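Local coordinates for putative fimbrial associated sortase-like protein (Corynebacterium diphtheriae, PDB 6BWE) that catalyses pilus polymerization as a class C sortase, a cysteine transpeptidase that cross-links pilin subunits, at the interface of chains A and B. Coordinates in Å, arbitrary orientation; residue numbers count along the deposited sequence, not the author numbering. Chains: chain A/B, Putative fimbrial associated sortase-like protein.

The interface of chains A and B. Residues chain A 42-46, 109-110; chain B 42-44, 46, 177.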
ATOM      1  N   VAL A  42      -2.450   2.996  -1.053  1.00 26.05           N
ATOM      2  CA  VAL A  42      -2.849   2.571  -2.392  0.60 27.44           C
ATOM      3  C   VAL A  42      -2.909   1.061  -2.564  1.00 27.91           C
ATOM      4  O   VAL A  42      -3.568   0.581  -3.488  1.00 31.53           O
ATOM      5  CB  VAL A  42      -2.030   3.285  -3.477  0.60 27.90           C
ATOM      6  CG1 VAL A  42      -2.400   4.777  -3.495  0.60 28.31           C
ATOM      7  CG2 VAL A  42      -0.549   3.106  -3.227  0.60 27.48           C
ATOM      8  N   GLY A  43      -2.302   0.276  -1.714  1.00 27.83           N
ATOM      9  CA  GLY A  43      -2.624  -1.145  -1.821  1.00 28.41           C
ATOM     10  C   GLY A  43      -3.599  -1.674  -0.772  1.00 26.86           C
ATOM     11  O   GLY A  43      -4.548  -1.008  -0.300  1.00 22.65           O
ATOM     12  N   PHE A  44      -3.361  -2.927  -0.462  1.00 26.78           N
ATOM     13  CA  PHE A  44      -3.905  -3.531   0.726  1.00 26.88           C
ATOM     14  C   PHE A  44      -2.795  -4.364   1.327  1.00 27.70           C
ATOM     15  O   PHE A  44      -1.833  -4.693   0.637  1.00 27.56           O
ATOM     16  CB  PHE A  44      -5.130  -4.358   0.392  1.00 27.96           C
ATOM     17  CG  PHE A  44      -4.897  -5.447  -0.622  1.00 28.60           C
ATOM     18  CD1 PHE A  44      -4.588  -6.730  -0.221  1.00 29.39           C
ATOM     19  CD2 PHE A  44      -5.022  -5.189  -1.970  1.00 30.22           C
ATOM     20  CE1 PHE A  44      -4.400  -7.734  -1.156  1.00 31.11           C
ATOM     21  CE2 PHE A  44      -4.848  -6.205  -2.923  1.00 32.39           C
ATOM     22  CZ  PHE A  44      -4.525  -7.477  -2.508  1.00 31.52           C
ATOM     23  N   PRO A  45      -2.921  -4.715   2.604  1.00 29.76           N
ATOM     24  CA  PRO A  45      -1.910  -5.548   3.241  1.00 32.73           C
ATOM     25  C   PRO A  45      -1.903  -6.999   2.765  1.00 35.74           C
ATOM     26  O   PRO A  45      -2.907  -7.668   2.868  1.00 36.14           O
ATOM     27  CB  PRO A  45      -2.254  -5.459   4.742  1.00 31.45           C
ATOM     28  CG  PRO A  45      -3.367  -4.484   4.854  1.00 31.57           C
ATOM     29  CD  PRO A  45      -4.016  -4.372   3.519  1.00 29.53           C
ATOM     30  N   ILE A  46      -0.763  -7.456   2.247  1.00 43.20           N
ATOM     31  CA  ILE A  46      -0.582  -8.865   1.775  1.00 47.29           C
ATOM     32  C   ILE A  46       0.448  -9.631   2.618  1.00 48.75           C
ATOM     33  O   ILE A  46       0.141 -10.100   3.724  1.00 54.36           O
ATOM     34  CB  ILE A  46      -0.184  -8.918   0.275  1.00 51.11           C
ATOM     35  CG1 ILE A  46       1.126  -8.149   0.026  1.00 51.28           C
ATOM     36  CG2 ILE A  46      -1.329  -8.415  -0.599  1.00 52.18           C
ATOM     37  CD1 ILE A  46       1.353  -7.733  -1.396  1.00 52.07           C
ATOM     38  N   TYR A 109      -1.830  -1.781   9.418  1.00 19.41           N
ATOM     39  CA  TYR A 109      -1.063  -0.821   8.683  1.00 19.52           C
ATOM     40  C   TYR A 109      -0.999  -1.231   7.193  1.00 19.39           C
ATOM     41  O   TYR A 109      -0.757  -2.408   6.870  1.00 19.42           O
ATOM     42  CB  TYR A 109       0.365  -0.714   9.272  1.00 19.89           C
ATOM     43  CG  TYR A 109       1.188   0.254   8.442  1.00 19.67           C
ATOM     44  CD1 TYR A 109       0.920   1.621   8.465  1.00 19.69           C
ATOM     45  CD2 TYR A 109       2.174  -0.222   7.580  1.00 20.61           C
ATOM     46  CE1 TYR A 109       1.653   2.504   7.656  1.00 21.06           C
ATOM     47  CE2 TYR A 109       2.891   0.630   6.781  1.00 20.83           C
ATOM     48  CZ  TYR A 109       2.622   1.977   6.798  1.00 20.56           C
ATOM     49  OH  TYR A 109       3.374   2.765   5.960  1.00 22.01           O
ATOM     50  N   GLY A 110      -1.239  -0.278   6.314  1.00 19.42           N
ATOM     51  CA  GLY A 110      -1.336  -0.550   4.880  1.00 19.52           C
ATOM     52  C   GLY A 110      -2.756  -0.596   4.360  1.00 19.38           C
ATOM     53  O   GLY A 110      -2.963  -0.799   3.149  1.00 20.10           O
TER
ATOM     54  N   VAL B  42       3.430  -1.598   1.763  1.00 29.16           N
ATOM     55  CA  VAL B  42       2.842  -2.827   2.269  1.00 32.56           C
ATOM     56  C   VAL B  42       2.143  -3.689   1.229  1.00 33.10           C
ATOM     57  O   VAL B  42       1.986  -4.894   1.412  1.00 36.88           O
ATOM     58  CB  VAL B  42       1.956  -2.496   3.529  1.00 33.23           C
ATOM     59  CG1 VAL B  42       0.753  -3.371   3.639  1.00 35.28           C
ATOM     60  CG2 VAL B  42       2.840  -2.644   4.748  1.00 34.41           C
ATOM     61  N   GLY B  43       1.650  -3.116   0.177  1.00 31.10           N
ATOM     62  CA  GLY B  43       1.064  -4.007  -0.842  1.00 31.28           C
ATOM     63  C   GLY B  43       1.647  -3.618  -2.174  1.00 28.00           C
ATOM     64  O   GLY B  43       2.843  -3.454  -2.296  1.00 26.41           O
ATOM     65  N   PHE B  44       0.768  -3.436  -3.144  1.00 27.73           N
ATOM     66  CA  PHE B  44       1.168  -3.004  -4.470  1.00 27.90           C
ATOM     67  C   PHE B  44       0.064  -2.104  -5.003  1.00 27.66           C
ATOM     68  O   PHE B  44      -1.015  -2.146  -4.472  1.00 27.51           O
ATOM     69  CB  PHE B  44       1.415  -4.225  -5.352  1.00 27.40           C
ATOM     70  CG  PHE B  44       0.219  -5.110  -5.528  1.00 28.41           C
ATOM     71  CD1 PHE B  44      -0.031  -6.134  -4.641  1.00 30.25           C
ATOM     72  CD2 PHE B  44      -0.610  -4.976  -6.637  1.00 29.10           C
ATOM     73  CE1 PHE B  44      -1.116  -6.965  -4.802  1.00 31.43           C
ATOM     74  CE2 PHE B  44      -1.710  -5.813  -6.809  1.00 29.40           C
ATOM     75  CZ  PHE B  44      -1.957  -6.811  -5.888  1.00 30.56           C
ATOM     76  N   ILE B  46      -2.986  -0.947  -6.776  1.00 39.83           N
ATOM     77  CA  ILE B  46      -4.161  -1.697  -7.304  1.00 43.99           C
ATOM     78  C   ILE B  46      -4.854  -0.914  -8.425  1.00 45.66           C
ATOM     79  O   ILE B  46      -5.341   0.198  -8.200  1.00 47.84           O
ATOM     80  CB  ILE B  46      -5.144  -2.135  -6.146  1.00 45.27           C
ATOM     81  CG1 ILE B  46      -4.865  -3.578  -5.726  1.00 46.81           C
ATOM     82  CG2 ILE B  46      -6.628  -2.111  -6.533  1.00 47.38           C
ATOM     83  CD1 ILE B  46      -3.504  -3.784  -5.125  1.00 46.48           C
ATOM     84  N   PRO B 177       4.474  -7.854  -4.706  1.00 31.15           N
ATOM     85  CA  PRO B 177       5.806  -8.232  -4.243  1.00 32.88           C
ATOM     86  C   PRO B 177       5.817  -9.677  -3.747  1.00 35.09           C
ATOM     87  O   PRO B 177       4.768 -10.237  -3.411  1.00 35.66           O
ATOM     88  CB  PRO B 177       6.067  -7.266  -3.104  1.00 32.47           C
ATOM     89  CG  PRO B 177       4.719  -7.037  -2.543  1.00 32.33           C
ATOM     90  CD  PRO B 177       3.766  -7.047  -3.700  1.00 32.10           C
TER
HETATM   91  O   HOH W   1      -1.838  -4.401  -2.462  1.00 30.49           O
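Two copies of one loop, residues 42-46, meet about a two-fold axis. The patch is apolar, with a water at its centre. The tight part lies around A:Ile46. Its CG1 sits between the backbone N and the carbonyl carbon (chi1 59°), and its CD1 meets the ring of B:Pro177 tip to tip. A:Ile46 CD1 to B:Pro177 CD is 3.4 Å, closer than usual carbon packing. The same methyl also touches the edge of the B:Phe44 ring, in its plane.

A:Phe44 and B:Phe44 both take the crowded first torsion and run side by side in the same direction. A:Phe44 CE2 meets B:Ile46 CD1 at 3.5 Å, the two side chains crossing at about a right angle. That methyl also covers one face of B:Phe44, toward the rim.

B:Val42 forks: CG1 packs 3.5 Å from A:Pro45 CA, and CG2 lies against A:Tyr109 CD2. The A:Tyr109 contact is looser and oblique.

Water 1 is the polar centre. A:Phe44 N and B:Phe44 N each lie 2.9 Å from its O, their N-H groups pointing at it (171° and 163° at H). It also contacts A:Phe44 O and B:Phe44 O, both at 3.1 Å. Four backbone groups thus hold it, and it bridges two backbones that make no direct polar bond here. It also sits over one face of the A:Phe44 ring, toward the rim.

The pairing may or may not persist in solution. The loop lies in the segment joining helix 24-39 to helix 59-66, and it meets the 109-110 loop of its partner. The patch centre is about 21 Å from A:His127, so it is not part of the catalytic site.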